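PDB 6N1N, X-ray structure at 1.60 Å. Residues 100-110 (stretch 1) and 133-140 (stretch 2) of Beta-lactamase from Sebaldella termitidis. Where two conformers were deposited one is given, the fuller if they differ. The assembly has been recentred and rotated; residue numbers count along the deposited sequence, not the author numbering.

Stretch 1 (100-110) ALWFYMKGAGK
Stretch 2, residues 133-140: KKNSFWID

Stretch 1 begins with Ala100 at the N-cap position (phi/psi -80/96), after which Leu101 enters a helix with angles near -60/-40 that persist through Gly107. The i to i+4 ladder is regular: Met105 N to Leu101 O, Lys106 N to Trp102 O, Gly107 N to Phe103 O and Ala108 N to Tyr104 O are all 2.9 Å. From Gly109 N on, i to i+3 bonds appear, with Gly109 N to Lys106 O and Lys110 N to Gly107 O both at 3.1 Å, and psi relaxes to -24 at Ala108 and Gly109 and -5 at Lys110.

Stretch 2 has no regular helix or strand. Lys133 has phi/psi -90/76, Lys134 and Asn135 turn at -79/-4 and -104/10, Ser136 lies at -157/25, and Phe137, Trp138 and Ile139 follow at -65/-12, -89/-5 and -122/-1. Two i to i+3 bonds tie its turns, Ser136 N to Lys133 O at 3.0 Å and Ile139 N to Ser136 O at 3.1 Å. The stretches come nearest at Met105 and Asn135, whose CA atoms are 5.0 Å apart.

Trp138 (chi1 59°, chi2 94°) points toward the helix, and its large indole lies against Leu101, Tyr104, Met105 and Ala108, about two turns. Leu101 (t, chi2 64°) places CD1 within 4.2 Å of both Trp138 CZ2 and Ile139 CD1 (p, chi2 t), with Leu101 CD2 to Ile139 CD1 at 3.9 Å. Tyr104 (m, chi2 -85°) starts toward stretch 2, placing CB 4.0 Å from Trp138 CZ2, but its ring leads away. Ala108 CB meets the edge of the indole, 4.0 Å from Trp138 CH2, and lies 3.8 Å from Asn135 CA; its small methyl permits this close backbone approach.

Met105, a selenomethionine (m, t, m), brings CG to 3.5 Å from Asn135 O, although SE leads away. That carbonyl has no polar partner in the model. Asn135 (p, chi2 1°) points toward the helix, and a water bridges the two residues: it donates to Met105 O at 2.6 Å and accepts a weak bond from Asn135 ND2 at 3.4 Å.

The direct hydrogen bond across the contact runs from Lys134 NZ to Ala108 O, 2.9 Å. A long lysine suits this place: its CB points sideways, yet the chain (chi1 88°, chi2 131°, chi3 t, chi4 69°) carries the ammonium to the backbone carbonyl of Ala108. Lys134 NZ also lies 3.4 Å from Gly109 CA.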

# COMPACT_ATOMS: atom_id res chain seq x y z
N ALA A 100 5.52 10.73 -4.99
CA ALA A 100 5.84 11.48 -6.21
C ALA A 100 5.60 10.61 -7.44
O ALA A 100 6.46 9.83 -7.85
CB ALA A 100 7.27 11.99 -6.17
N LEU A 101 4.41 10.75 -8.03
CA LEU A 101 4.05 9.92 -9.18
C LEU A 101 5.07 10.06 -10.30
O LEU A 101 5.43 9.06 -10.92
CB LEU A 101 2.65 10.29 -9.67
CG LEU A 101 2.18 9.51 -10.90
CD1 LEU A 101 2.05 8.00 -10.66
CD2 LEU A 101 0.87 10.10 -11.40
N TRP A 102 5.57 11.28 -10.55
CA TRP A 102 6.45 11.46 -11.70
C TRP A 102 7.69 10.56 -11.63
O TRP A 102 8.15 10.06 -12.66
CB TRP A 102 6.86 12.93 -11.88
CG TRP A 102 7.91 13.54 -10.90
CD1 TRP A 102 7.65 14.41 -9.87
CD2 TRP A 102 9.34 13.36 -10.91
NE1 TRP A 102 8.81 14.77 -9.24
CE2 TRP A 102 9.87 14.15 -9.86
CE3 TRP A 102 10.22 12.63 -11.72
CZ2 TRP A 102 11.23 14.21 -9.59
CZ3 TRP A 102 11.56 12.69 -11.44
CH2 TRP A 102 12.06 13.46 -10.39
N PHE A 103 8.22 10.33 -10.42
CA PHE A 103 9.41 9.52 -10.25
C PHE A 103 9.12 8.07 -10.63
O PHE A 103 9.92 7.45 -11.35
CB PHE A 103 9.88 9.65 -8.80
CG PHE A 103 11.02 8.75 -8.39
CD1 PHE A 103 12.29 9.27 -8.17
CD2 PHE A 103 10.81 7.40 -8.12
CE1 PHE A 103 13.33 8.48 -7.73
CE2 PHE A 103 11.87 6.58 -7.69
CZ PHE A 103 13.11 7.12 -7.50
N TYR A 104 7.98 7.55 -10.20
CA TYR A 104 7.63 6.17 -10.54
C TYR A 104 7.25 6.02 -12.01
O TYR A 104 7.60 5.01 -12.63
CB TYR A 104 6.54 5.68 -9.59
CG TYR A 104 7.12 5.43 -8.21
CD1 TYR A 104 7.71 4.22 -7.90
CD2 TYR A 104 7.08 6.42 -7.23
CE1 TYR A 104 8.27 3.98 -6.62
CE2 TYR A 104 7.62 6.20 -5.97
CZ TYR A 104 8.21 4.98 -5.66
OH TYR A 104 8.74 4.77 -4.40
N MSE A 105 6.54 6.99 -12.58
CA MSE A 105 6.25 6.98 -14.02
C MSE A 105 7.54 7.00 -14.85
O MSE A 105 7.66 6.27 -15.84
CB MSE A 105 5.36 8.16 -14.40
CG MSE A 105 4.00 8.11 -13.74
SE MSE A 105 2.82 9.57 -14.35
CE MSE A 105 3.81 11.10 -13.75
N LYS A 106 8.50 7.82 -14.44
CA LYS A 106 9.77 7.91 -15.16
C LYS A 106 10.55 6.61 -15.04
O LYS A 106 11.07 6.10 -16.04
CB LYS A 106 10.57 9.10 -14.64
CG LYS A 106 11.91 9.32 -15.35
CD LYS A 106 12.59 10.58 -14.81
CE LYS A 106 13.97 10.82 -15.43
NZ LYS A 106 13.85 11.44 -16.77
N GLY A 107 10.61 6.05 -13.84
CA GLY A 107 11.31 4.79 -13.65
C GLY A 107 10.66 3.64 -14.37
O GLY A 107 11.36 2.75 -14.88
N ALA A 108 9.33 3.63 -14.45
CA ALA A 108 8.65 2.56 -15.15
C ALA A 108 9.01 2.54 -16.63
O ALA A 108 8.96 1.48 -17.26
CB ALA A 108 7.14 2.71 -14.96
N GLY A 109 9.44 3.68 -17.18
CA GLY A 109 9.85 3.71 -18.58
C GLY A 109 11.07 2.86 -18.88
O GLY A 109 11.27 2.45 -20.04
N LYS A 110 11.91 2.60 -17.88
CA LYS A 110 13.08 1.76 -18.03
C LYS A 110 12.76 0.28 -17.95
O LYS A 110 13.68 -0.53 -18.10
CB LYS A 110 14.12 2.07 -16.93
CG LYS A 110 14.90 3.40 -17.02
CD LYS A 110 16.02 3.39 -15.96
CE LYS A 110 16.86 4.65 -15.95
NZ LYS A 110 16.02 5.86 -15.91
N LYS A 133 -0.79 1.31 -21.07
CA LYS A 133 -0.23 2.49 -20.39
C LYS A 133 0.81 1.96 -19.41
O LYS A 133 0.58 1.83 -18.21
CB LYS A 133 -1.32 3.29 -19.67
CG LYS A 133 -2.51 3.75 -20.52
CD LYS A 133 -3.65 4.26 -19.62
CE LYS A 133 -5.04 3.95 -20.19
NZ LYS A 133 -5.82 2.95 -19.37
N LYS A 134 1.96 1.58 -19.95
CA LYS A 134 2.82 0.72 -19.16
C LYS A 134 3.60 1.49 -18.11
O LYS A 134 4.29 0.86 -17.30
CB LYS A 134 3.75 -0.09 -20.08
CG LYS A 134 5.07 0.55 -20.47
CD LYS A 134 6.18 -0.47 -20.24
CE LYS A 134 7.50 0.02 -20.78
NZ LYS A 134 7.99 1.17 -19.98
N ASN A 135 3.48 2.81 -18.09
CA ASN A 135 4.04 3.65 -17.04
C ASN A 135 2.99 4.16 -16.06
O ASN A 135 3.30 5.03 -15.23
CB ASN A 135 4.76 4.85 -17.66
CG ASN A 135 3.85 5.70 -18.53
OD1 ASN A 135 2.65 5.42 -18.67
ND2 ASN A 135 4.41 6.75 -19.12
N SER A 136 1.75 3.64 -16.12
CA SER A 136 0.71 4.10 -15.19
C SER A 136 -0.42 3.07 -15.02
O SER A 136 -1.53 3.45 -14.66
CB SER A 136 0.15 5.45 -15.65
OG SER A 136 -0.42 5.39 -16.94
N PHE A 137 -0.15 1.79 -15.25
CA PHE A 137 -1.18 0.77 -15.14
C PHE A 137 -1.70 0.60 -13.73
O PHE A 137 -2.73 -0.06 -13.55
CB PHE A 137 -0.64 -0.58 -15.64
CG PHE A 137 0.63 -1.02 -14.98
CD1 PHE A 137 0.60 -1.78 -13.83
CD2 PHE A 137 1.87 -0.65 -15.49
CE1 PHE A 137 1.77 -2.16 -13.20
CE2 PHE A 137 3.03 -1.05 -14.85
CZ PHE A 137 2.96 -1.79 -13.71
N TRP A 138 -1.03 1.18 -12.73
CA TRP A 138 -1.49 1.06 -11.36
C TRP A 138 -2.46 2.16 -10.96
O TRP A 138 -3.03 2.08 -9.87
CB TRP A 138 -0.29 1.02 -10.41
CG TRP A 138 0.59 2.19 -10.46
CD1 TRP A 138 0.52 3.28 -9.65
CD2 TRP A 138 1.73 2.40 -11.31
NE1 TRP A 138 1.53 4.16 -9.94
CE2 TRP A 138 2.27 3.67 -10.97
CE3 TRP A 138 2.33 1.66 -12.33
CZ2 TRP A 138 3.40 4.19 -11.61
CZ3 TRP A 138 3.44 2.21 -12.98
CH2 TRP A 138 3.96 3.45 -12.60
N ILE A 139 -2.70 3.13 -11.85
CA ILE A 139 -3.65 4.21 -11.59
C ILE A 139 -4.76 4.30 -12.63
O ILE A 139 -5.65 5.14 -12.49
CB ILE A 139 -2.96 5.58 -11.45
CG1 ILE A 139 -2.09 5.89 -12.66
CG2 ILE A 139 -2.08 5.64 -10.21
CD1 ILE A 139 -1.56 7.32 -12.68
N ASP A 140 -4.76 3.45 -13.65
CA ASP A 140 -5.72 3.57 -14.75
C ASP A 140 -6.88 2.56 -14.71
O ASP A 140 -7.67 2.49 -15.67
CB ASP A 140 -4.99 3.48 -16.09
CG ASP A 140 -4.52 2.08 -16.45
OD1 ASP A 140 -4.59 1.15 -15.61
OD2 ASP A 140 -4.09 1.91 -17.61
O HOH W 1 7.74 6.98 -18.39